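PDB 2DG8: putative tetR-family transcriptional regulatory protein from Streptomyces coelicolor, which probably acts as a dimeric transcriptional regulator of the TetR family, binding operator DNA through an N-terminal helix-turn-helix and sensing a ligand with its C-terminal helical domain. Local coordinates for residues 62-65 / 66-70; 116-119 / 120-123; 127-130 / 131-134; 137-140 / 141-145. All coordinates share one frame; numbering follows the deposited sequence.

Interaction 1: 62-65 / 66-70; sequences GRFT and DHIVA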
loop_
_atom_site.group_PDB
_atom_site.type_symbol
_atom_site.label_atom_id
_atom_site.label_comp_id
_atom_site.label_asym_id
_atom_site.label_seq_id
_atom_site.Cartn_x
_atom_site.Cartn_y
_atom_site.Cartn_z
ATOM N N GLY A 62 3.066 -16.295 -0.986
ATOM C CA GLY A 62 4.475 -16.528 -0.750
ATOM C C GLY A 62 5.137 -16.651 -2.110
ATOM O O GLY A 62 6.261 -16.195 -2.302
ATOM N N ARG A 63 4.437 -17.272 -3.057
ATOM C CA ARG A 63 4.961 -17.419 -4.412
ATOM C C ARG A 63 5.074 -16.044 -5.080
ATOM O O ARG A 63 6.069 -15.753 -5.753
ATOM C CB ARG A 63 4.047 -18.302 -5.266
ATOM C CG ARG A 63 4.450 -18.289 -6.725
ATOM C CD ARG A 63 3.280 -18.514 -7.669
ATOM N NE ARG A 63 3.036 -19.926 -7.935
ATOM C CZ ARG A 63 2.983 -20.451 -9.158
ATOM N NH1 ARG A 63 3.158 -19.676 -10.226
ATOM N NH2 ARG A 63 2.765 -21.747 -9.312
ATOM N N PHE A 64 4.036 -15.219 -4.924
ATOM C CA PHE A 64 4.045 -13.869 -5.497
ATOM C C PHE A 64 5.191 -13.085 -4.855
ATOM O O PHE A 64 5.894 -12.320 -5.509
ATOM C CB PHE A 64 2.718 -13.147 -5.229
ATOM C CG PHE A 64 2.761 -11.687 -5.559
ATOM C CD1 PHE A 64 2.918 -10.735 -4.556
ATOM C CD2 PHE A 64 2.714 -11.263 -6.888
ATOM C CE1 PHE A 64 3.033 -9.380 -4.873
ATOM C CE2 PHE A 64 2.831 -9.909 -7.214
ATOM C CZ PHE A 64 2.990 -8.969 -6.202
ATOM N N THR A 65 5.373 -13.305 -3.565
ATOM C CA THR A 65 6.429 -12.659 -2.800
ATOM C C THR A 65 7.815 -13.021 -3.345
ATOM O O THR A 65 8.669 -12.147 -3.518
ATOM C CB THR A 65 6.277 -13.041 -1.303
ATOM O OG1 THR A 65 5.719 -11.918 -0.607
ATOM C CG2 THR A 65 7.600 -13.469 -0.677
ATOM N N ASP A 66 8.025 -14.299 -3.640
ATOM C CA ASP A 66 9.302 -14.769 -4.184
ATOM C C ASP A 66 9.602 -14.055 -5.499
ATOM O O ASP A 66 10.743 -13.689 -5.786
ATOM C CB ASP A 66 9.247 -16.284 -4.436
ATOM C CG ASP A 66 9.287 -17.101 -3.149
ATOM O OD1 ASP A 66 8.995 -18.317 -3.204
ATOM O OD2 ASP A 66 9.618 -16.538 -2.085
ATOM N N HIS A 67 8.553 -13.867 -6.292
ATOM C CA HIS A 67 8.633 -13.216 -7.600
ATOM C C HIS A 67 9.131 -11.768 -7.551
ATOM O O HIS A 67 10.031 -11.390 -8.304
ATOM C CB HIS A 67 7.248 -13.280 -8.271
ATOM C CG HIS A 67 7.061 -12.293 -9.379
ATOM N ND1 HIS A 67 7.685 -12.413 -10.603
ATOM C CD2 HIS A 67 6.320 -11.160 -9.445
ATOM C CE1 HIS A 67 7.336 -11.398 -11.373
ATOM N NE2 HIS A 67 6.509 -10.622 -10.694
ATOM N N ILE A 68 8.548 -10.961 -6.671
ATOM C CA ILE A 68 8.949 -9.566 -6.553
ATOM C C ILE A 68 10.351 -9.463 -5.963
ATOM O O ILE A 68 11.145 -8.608 -6.371
ATOM C CB ILE A 68 7.945 -8.768 -5.690
ATOM C CG1 ILE A 68 6.559 -8.809 -6.348
ATOM C CG2 ILE A 68 8.383 -7.313 -5.576
ATOM C CD1 ILE A 68 6.497 -8.128 -7.715
ATOM N N VAL A 69 10.658 -10.340 -5.011
ATOM C CA VAL A 69 11.982 -10.356 -4.405
ATOM C C VAL A 69 13.009 -10.610 -5.504
ATOM O O VAL A 69 14.094 -10.033 -5.507
ATOM C CB VAL A 69 12.092 -11.466 -3.337
ATOM C CG1 VAL A 69 13.559 -11.756 -3.017
ATOM C CG2 VAL A 69 11.360 -11.029 -2.071
ATOM N N ALA A 70 12.651 -11.474 -6.445
ATOM C CA ALA A 70 13.541 -11.800 -7.544
ATOM C C ALA A 70 13.709 -10.575 -8.434
ATOM O O ALA A 70 14.738 -10.407 -9.085
ATOM C CB ALA A 70 12.975 -12.962 -8.347
#
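Ile68 lays its CG1 over one face of the Phe64 ring, one helical turn further along helix 53-77, and this CH-pi contact is the tightly packed part of the arrangement. The carbon stands 4.0 Å from the ring centroid of Phe64, 28° off the ring normal, and its closest approach is to CZ, with CD1 of Ile68 following it over CZ and CE2. Phe64 holds its CG anti to the backbone N (chi1 169°), which carries the ring forward along the helix to where the isoleucine branch can cover it. Beneath the two side chains runs the regular i to i+4 ladder of the alpha-helix: Ile68 N donates to Phe64 O at 3.2 Å, and Val69 N to Thr65 O at 3.1 Å. On the side facing Trp127, the CG2 methyl of Val69 rests 3.3 Å from Thr65 O.

The opposite character belongs to Asp66 and His67, which are exposed. The carboxylate of Asp66 turns back beside Gly62, yet its OD2 and Gly62 O are both acceptors, 3.4 Å apart, and the group is held instead by a salt bridge to Arg130. His67 meets Phe64 mainly through its CB, 3.2 Å from Phe64 O, while NE2 is hydrogen-bonded to OD1 of Asp103.

Three helices surround this piece of helix 53-77: Phe64 packs on Asp103, Leu106 and Thr107 of helix 101-116, and Ile68 on Asp103; Thr65, Ile68 and Val69 meet Trp127 of helix 121-135; and Arg63 reaches helix 10-25, probably in the DNA-binding domain, as in other TetR-family proteins.

Interaction 2: 116-119 / 120-123; sequences RQPA and YREL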
loop_
_atom_site.group_PDB
_atom_site.type_symbol
_atom_site.label_atom_id
_atom_site.label_comp_id
_atom_site.label_asym_id
_atom_site.label_seq_id
_atom_site.Cartn_x
_atom_site.Cartn_y
_atom_site.Cartn_z
ATOM N N ARG A 116 -5.597 -6.681 8.010
ATOM C CA ARG A 116 -6.750 -7.287 8.668
ATOM C C ARG A 116 -6.418 -8.470 9.567
ATOM O O ARG A 116 -6.866 -8.520 10.707
ATOM C CB ARG A 116 -7.785 -7.733 7.623
ATOM C CG ARG A 116 -8.516 -6.598 6.906
ATOM C CD ARG A 116 -9.530 -7.169 5.923
ATOM N NE ARG A 116 -10.280 -6.147 5.192
ATOM C CZ ARG A 116 -11.165 -5.322 5.743
ATOM N NH1 ARG A 116 -11.798 -4.431 4.993
ATOM N NH2 ARG A 116 -11.418 -5.384 7.044
ATOM N N GLN A 117 -5.638 -9.417 9.052
ATOM C CA GLN A 117 -5.267 -10.617 9.808
ATOM C C GLN A 117 -3.772 -10.681 10.087
ATOM O O GLN A 117 -3.006 -11.168 9.264
ATOM C CB GLN A 117 -5.697 -11.868 9.036
ATOM C CG GLN A 117 -7.206 -11.982 8.835
ATOM C CD GLN A 117 -7.593 -13.125 7.910
ATOM O OE1 GLN A 117 -7.078 -14.234 8.026
ATOM N NE2 GLN A 117 -8.515 -12.858 6.993
ATOM N N PRO A 118 -3.345 -10.213 11.274
ATOM C CA PRO A 118 -1.948 -10.185 11.721
ATOM C C PRO A 118 -1.110 -11.398 11.329
ATOM O O PRO A 118 0.069 -11.264 11.001
ATOM C CB PRO A 118 -2.079 -10.036 13.235
ATOM C CG PRO A 118 -3.289 -9.168 13.362
ATOM C CD PRO A 118 -4.247 -9.790 12.364
ATOM N N ALA A 119 -1.707 -12.582 11.364
ATOM C CA ALA A 119 -0.978 -13.790 11.002
ATOM C C ALA A 119 -0.281 -13.622 9.653
ATOM O O ALA A 119 0.829 -14.124 9.447
ATOM C CB ALA A 119 -1.923 -14.979 10.951
ATOM N N TYR A 120 -0.921 -12.904 8.734
ATOM C CA TYR A 120 -0.325 -12.714 7.418
ATOM C C TYR A 120 0.833 -11.718 7.376
ATOM O O TYR A 120 1.497 -11.582 6.348
ATOM C CB TYR A 120 -1.398 -12.338 6.391
ATOM C CG TYR A 120 -2.266 -13.518 5.993
ATOM C CD1 TYR A 120 -3.472 -13.776 6.644
ATOM C CD2 TYR A 120 -1.859 -14.402 4.988
ATOM C CE1 TYR A 120 -4.254 -14.886 6.308
ATOM C CE2 TYR A 120 -2.635 -15.518 4.644
ATOM C CZ TYR A 120 -3.829 -15.749 5.309
ATOM O OH TYR A 120 -4.600 -16.838 4.978
ATOM N N ARG A 121 1.089 -11.037 8.494
ATOM C CA ARG A 121 2.194 -10.092 8.549
ATOM C C ARG A 121 3.510 -10.862 8.584
ATOM O O ARG A 121 4.590 -10.282 8.434
ATOM C CB ARG A 121 2.051 -9.170 9.759
ATOM C CG ARG A 121 0.864 -8.242 9.607
ATOM C CD ARG A 121 0.690 -7.296 10.767
ATOM N NE ARG A 121 -0.638 -6.690 10.728
ATOM C CZ ARG A 121 -1.158 -5.960 11.706
ATOM N NH1 ARG A 121 -2.375 -5.453 11.576
ATOM N NH2 ARG A 121 -0.460 -5.737 12.816
ATOM N N GLU A 122 3.412 -12.174 8.784
ATOM C CA GLU A 122 4.594 -13.036 8.765
ATOM C C GLU A 122 5.079 -13.030 7.317
ATOM O O GLU A 122 6.277 -13.109 7.041
ATOM C CB GLU A 122 4.234 -14.476 9.143
ATOM C CG GLU A 122 4.070 -14.731 10.622
ATOM C CD GLU A 122 3.635 -16.158 10.911
ATOM O OE1 GLU A 122 4.240 -17.093 10.341
ATOM O OE2 GLU A 122 2.693 -16.341 11.708
ATOM N N LEU A 123 4.121 -12.948 6.400
ATOM C CA LEU A 123 4.416 -12.921 4.978
ATOM C C LEU A 123 5.079 -11.602 4.602
ATOM O O LEU A 123 6.138 -11.590 3.980
ATOM C CB LEU A 123 3.129 -13.086 4.165
ATOM C CG LEU A 123 2.949 -14.388 3.382
ATOM C CD1 LEU A 123 4.030 -14.484 2.315
ATOM C CD2 LEU A 123 3.008 -15.578 4.330
#
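Pro118 O receives the N-H of Arg121 at 2.7 Å, the shortest hydrogen bond in this tight 3-10 turn, which leads from the loop after helix 101-116 into helix 121-135. The donor stands well above the carbonyl plane, 52° out of it. One residue earlier the same i to i+3 pattern joins Tyr120 N to Gln117 O at 2.8 Å, and a weak bond from Glu122 N to Ala119 O continues it.

Over this backbone the side chains pair off. Gln117 and Tyr120 run side by side in the same direction, the amide OE1 meeting the ring edge at CE1, 3.4 Å away, with the two planes 76° apart. The tyrosine ring also packs on Glu54, Leu57 and Arg58 of helix 53-77. With an alanine at Tyr120, a gap would probably open against that helix and Gln117 OE1 would lose the ring edge it meets.

Arg121 extends back past Pro118, where its NE donates to Ala114 O and NH1 to Ala115 O at the end of helix 101-116, tying the two helices together. Its guanidinium passes the proline ring with one face, Pro118 CG standing 4.2 Å above the plane, over its centre.

Interaction 3: 127-130 / 131-134; sequences WMRR and SRVH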
loop_
_atom_site.group_PDB
_atom_site.type_symbol
_atom_site.label_atom_id
_atom_site.label_comp_id
_atom_site.label_asym_id
_atom_site.label_seq_id
_atom_site.Cartn_x
_atom_site.Cartn_y
_atom_site.Cartn_z
ATOM N N TRP A 127 8.891 -10.815 3.484
ATOM C CA TRP A 127 9.063 -10.152 2.191
ATOM C C TRP A 127 10.039 -8.971 2.379
ATOM O O TRP A 127 11.025 -8.834 1.657
ATOM C CB TRP A 127 7.698 -9.646 1.680
ATOM C CG TRP A 127 7.708 -9.088 0.279
ATOM C CD1 TRP A 127 8.774 -9.021 -0.570
ATOM C CD2 TRP A 127 6.604 -8.491 -0.421
ATOM N NE1 TRP A 127 8.410 -8.418 -1.753
ATOM C CE2 TRP A 127 7.084 -8.079 -1.689
ATOM C CE3 TRP A 127 5.258 -8.262 -0.099
ATOM C CZ2 TRP A 127 6.266 -7.447 -2.637
ATOM C CZ3 TRP A 127 4.439 -7.637 -1.041
ATOM C CH2 TRP A 127 4.952 -7.234 -2.299
ATOM N N MET A 128 9.770 -8.134 3.371
ATOM C CA MET A 128 10.631 -6.984 3.634
ATOM C C MET A 128 12.060 -7.406 3.961
ATOM O O MET A 128 13.014 -6.731 3.583
ATOM C CB MET A 128 10.069 -6.150 4.788
ATOM C CG MET A 128 8.755 -5.456 4.477
ATOM S SD MET A 128 8.211 -4.416 5.853
ATOM C CE MET A 128 7.462 -5.610 6.919
ATOM N N ARG A 129 12.201 -8.526 4.657
ATOM C CA ARG A 129 13.513 -9.022 5.043
ATOM C C ARG A 129 14.343 -9.455 3.839
ATOM O O ARG A 129 15.532 -9.169 3.766
ATOM C CB ARG A 129 13.370 -10.202 6.010
ATOM C CG ARG A 129 14.663 -10.582 6.714
ATOM C CD ARG A 129 14.681 -12.067 7.041
ATOM N NE ARG A 129 15.039 -12.842 5.858
ATOM C CZ ARG A 129 14.775 -14.132 5.699
ATOM N NH1 ARG A 129 14.141 -14.804 6.652
ATOM N NH2 ARG A 129 15.145 -14.753 4.588
ATOM N N ARG A 130 13.720 -10.157 2.902
ATOM C CA ARG A 130 14.427 -10.621 1.713
ATOM C C ARG A 130 14.786 -9.447 0.797
ATOM O O ARG A 130 15.834 -9.446 0.140
ATOM C CB ARG A 130 13.567 -11.648 0.980
ATOM C CG ARG A 130 13.184 -12.823 1.870
ATOM C CD ARG A 130 13.508 -14.144 1.202
ATOM N NE ARG A 130 12.576 -14.455 0.124
ATOM C CZ ARG A 130 12.862 -15.255 -0.898
ATOM N NH1 ARG A 130 11.954 -15.487 -1.831
ATOM N NH2 ARG A 130 14.064 -15.809 -0.998
ATOM N N SER A 131 13.912 -8.448 0.757
ATOM C CA SER A 131 14.172 -7.259 -0.049
ATOM C C SER A 131 15.449 -6.617 0.490
ATOM O O SER A 131 16.369 -6.286 -0.262
ATOM C CB SER A 131 13.020 -6.261 0.081
ATOM O OG SER A 131 11.809 -6.812 -0.393
ATOM N N ARG A 132 15.499 -6.463 1.810
ATOM C CA ARG A 132 16.646 -5.842 2.459
ATOM C C ARG A 132 17.940 -6.608 2.230
ATOM O O ARG A 132 19.010 -6.008 2.148
ATOM C CB ARG A 132 16.395 -5.687 3.964
ATOM C CG ARG A 132 15.270 -4.720 4.308
ATOM C CD ARG A 132 15.395 -4.232 5.753
ATOM N NE ARG A 132 15.481 -5.331 6.713
ATOM C CZ ARG A 132 14.434 -5.960 7.237
ATOM N NH1 ARG A 132 14.622 -6.949 8.100
ATOM N NH2 ARG A 132 13.198 -5.594 6.910
ATOM N N VAL A 133 17.850 -7.928 2.124
ATOM C CA VAL A 133 19.046 -8.724 1.895
ATOM C C VAL A 133 19.740 -8.211 0.630
ATOM O O VAL A 133 20.911 -7.823 0.666
ATOM C CB VAL A 133 18.704 -10.232 1.738
ATOM C CG1 VAL A 133 19.951 -11.017 1.365
ATOM C CG2 VAL A 133 18.127 -10.775 3.047
ATOM N N HIS A 134 19.013 -8.186 -0.483
ATOM C CA HIS A 134 19.592 -7.717 -1.741
ATOM C C HIS A 134 20.038 -6.264 -1.673
ATOM O O HIS A 134 20.980 -5.866 -2.355
ATOM C CB HIS A 134 18.602 -7.889 -2.887
ATOM C CG HIS A 134 18.225 -9.316 -3.141
ATOM N ND1 HIS A 134 17.017 -9.846 -2.747
ATOM C CD2 HIS A 134 18.923 -10.333 -3.697
ATOM C CE1 HIS A 134 16.986 -11.135 -3.048
ATOM N NE2 HIS A 134 18.130 -11.453 -3.623
HETATM O O HOH W 1 10.938 -7.416 -2.908
#
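Arg132 folds back over the preceding turn of helix 121-135, against Met128 and Arg129. Starting from the backbone, its CB sits 3.6 Å from both Met128 O and Arg129 O. CG then presses closer to Met128 O, at 3.1 Å, and CD moves off from it. A bend at chi3 (-54°) swings the end of the chain back toward the start of the helix, bringing CZ to 3.9 Å from Arg129 CA. That carbon lies over one face of the guanidinium, offset toward its rim. At the tip, NH2 meets CB of Met128, and NH1 meets CG of Arg129 and comes close to Arg145 of helix 141-159, a like charge. The Arg129 guanidinium, turned 81° from that of Arg132, is held by a salt bridge to Glu126. A leucine in place of Arg132 would probably leave the backbone at Arg129 without the flat group that covers it.

On another flank, Trp127 O takes two donors from Ser131: its N at 3.0 Å, nearly along the C=O axis, and OG, also at 3.0 Å but above the carbonyl plane. A water accepts from Trp127 NE1 and donates to Ser131 OG, fastening the indole to the serine.

Trp127 also touches Thr107 and Leu110 of helix 101-116, His134 touches Val69 of helix 53-77, and Met128, Ser131 and Arg132 touch Asp148 of helix 141-159.

Interaction 4: 137-140 / 141-145; sequences KHFD and PGTAR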
loop_
_atom_site.group_PDB
_atom_site.type_symbol
_atom_site.label_atom_id
_atom_site.label_comp_id
_atom_site.label_asym_id
_atom_site.label_seq_id
_atom_site.Cartn_x
_atom_site.Cartn_y
_atom_site.Cartn_z
ATOM N N LYS A 137 23.483 -5.685 -0.144
ATOM C CA LYS A 137 24.633 -6.108 -0.923
ATOM C C LYS A 137 25.355 -4.851 -1.404
ATOM O O LYS A 137 26.457 -4.924 -1.949
ATOM C CB LYS A 137 24.201 -6.948 -2.126
ATOM C CG LYS A 137 23.662 -8.322 -1.769
ATOM C CD LYS A 137 23.280 -9.096 -3.026
ATOM C CE LYS A 137 22.563 -10.399 -2.685
ATOM N NZ LYS A 137 22.158 -11.125 -3.926
ATOM N N HIS A 138 24.733 -3.692 -1.191
ATOM C CA HIS A 138 25.329 -2.433 -1.618
ATOM C C HIS A 138 25.321 -1.344 -0.555
ATOM O O HIS A 138 26.152 -0.444 -0.590
ATOM C CB HIS A 138 24.619 -1.898 -2.865
ATOM C CG HIS A 138 24.648 -2.831 -4.034
ATOM N ND1 HIS A 138 23.702 -3.815 -4.227
ATOM C CD2 HIS A 138 25.500 -2.917 -5.083
ATOM C CE1 HIS A 138 23.968 -4.464 -5.346
ATOM N NE2 HIS A 138 25.053 -3.938 -5.885
ATOM N N PHE A 139 24.378 -1.416 0.379
ATOM C CA PHE A 139 24.272 -0.410 1.429
ATOM C C PHE A 139 24.273 -1.064 2.798
ATOM O O PHE A 139 23.940 -2.243 2.925
ATOM C CB PHE A 139 22.977 0.394 1.261
ATOM C CG PHE A 139 22.812 1.006 -0.107
ATOM C CD1 PHE A 139 23.450 2.197 -0.433
ATOM C CD2 PHE A 139 22.048 0.366 -1.079
ATOM C CE1 PHE A 139 23.331 2.743 -1.711
ATOM C CE2 PHE A 139 21.922 0.901 -2.358
ATOM C CZ PHE A 139 22.566 2.090 -2.674
ATOM N N ASP A 140 24.641 -0.293 3.821
ATOM C CA ASP A 140 24.663 -0.799 5.188
ATOM C C ASP A 140 23.229 -1.133 5.617
ATOM O O ASP A 140 22.270 -0.640 5.020
ATOM C CB ASP A 140 25.289 0.239 6.132
ATOM C CG ASP A 140 24.452 1.498 6.269
ATOM O OD1 ASP A 140 23.426 1.465 6.983
ATOM O OD2 ASP A 140 24.823 2.527 5.666
ATOM N N PRO A 141 23.068 -1.976 6.652
ATOM C CA PRO A 141 21.759 -2.395 7.171
ATOM C C PRO A 141 20.763 -1.266 7.429
ATOM O O PRO A 141 19.598 -1.360 7.051
ATOM C CB PRO A 141 22.117 -3.136 8.452
ATOM C CG PRO A 141 23.455 -3.733 8.121
ATOM C CD PRO A 141 24.154 -2.580 7.445
ATOM N N GLY A 142 21.220 -0.213 8.094
ATOM C CA GLY A 142 20.339 0.894 8.392
ATOM C C GLY A 142 19.800 1.593 7.154
ATOM O O GLY A 142 18.589 1.773 7.015
ATOM N N THR A 143 20.688 1.990 6.247
ATOM C CA THR A 143 20.230 2.685 5.052
ATOM C C THR A 143 19.369 1.747 4.212
ATOM O O THR A 143 18.377 2.164 3.610
ATOM C CB THR A 143 21.410 3.208 4.209
ATOM O OG1 THR A 143 22.038 2.120 3.529
ATOM C CG2 THR A 143 22.427 3.880 5.100
ATOM N N ALA A 144 19.746 0.474 4.181
ATOM C CA ALA A 144 18.991 -0.514 3.421
ATOM C C ALA A 144 17.544 -0.562 3.913
ATOM O O ALA A 144 16.620 -0.725 3.116
ATOM C CB ALA A 144 19.633 -1.880 3.551
ATOM N N ARG A 145 17.351 -0.414 5.220
ATOM C CA ARG A 145 16.011 -0.436 5.790
ATOM C C ARG A 145 15.271 0.851 5.429
ATOM O O ARG A 145 14.100 0.815 5.038
ATOM C CB ARG A 145 16.071 -0.589 7.312
ATOM C CG ARG A 145 14.697 -0.722 7.959
ATOM C CD ARG A 145 14.792 -1.041 9.446
ATOM N NE ARG A 145 15.170 -2.427 9.711
ATOM C CZ ARG A 145 14.303 -3.415 9.947
ATOM N NH1 ARG A 145 12.995 -3.177 9.950
ATOM N NH2 ARG A 145 14.746 -4.641 10.198
#
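Phe139 meets Thr143 through its CB, which lies 3.0 Å from the hydroxyl OG1, and the two side chains cross at about a right angle. Its ring leads away from the new helix instead: with CG anti to the carbonyl carbon (chi1 -54°), it packs on Ala85 and Arg86 of helix 82-98 and on Thr178.

Asp140 comes next and carries most of the contact. It is the N-cap of helix 141-159: its OD1 accepts the backbone N-H of Thr143 at 2.9 Å, in a nearly straight bond of 169° that comes from above the carboxylate plane. The aspartate reaches this N-H because CG is placed between the backbone N and the carbonyl carbon (chi1 66°), turning the carboxylate over the first turn. A negative group in this place would probably also interact well with the helix dipole.

The main chain of Asp140 does its share. Its O takes two donors, Ala144 N at 2.9 Å, which starts the regular helical ladder, and Thr143 OG1 at 3.1 Å. Thr143 is therefore tied to the cap residue twice, by its N to the carboxylate and by its hydroxyl to the carbonyl.

Pro141 follows directly as the first residue of the helix, where the missing N-H costs no helical bond, and its ring touches Glu136. Across the dimer, Thr143 packs on Arg176 of the second subunit, and Arg145 on Leu169 of that subunit.

Interactions 1 and 3 are partly buried, each set within a single helix, and one salt bridge and the indole join them directly. Interaction 2 lies at the start of helix 121-135, and interaction 4 in the loop after it and at the start of helix 141-159, their centres 25 Å apart. Interaction 2 is a surface turn, interaction 4 a partly buried helix start. Interactions 2, 3 and 4 reach the second subunit, while interaction 1 does not. Apolar ring packing marks interaction 1, a 3-10 turn interaction 2, a water bridge between indole and serine interaction 3, and carboxylate capping interaction 4; a carbonyl shared by two donors occurs in both 3 and 4. Leu123 links 120-123 to Gly62.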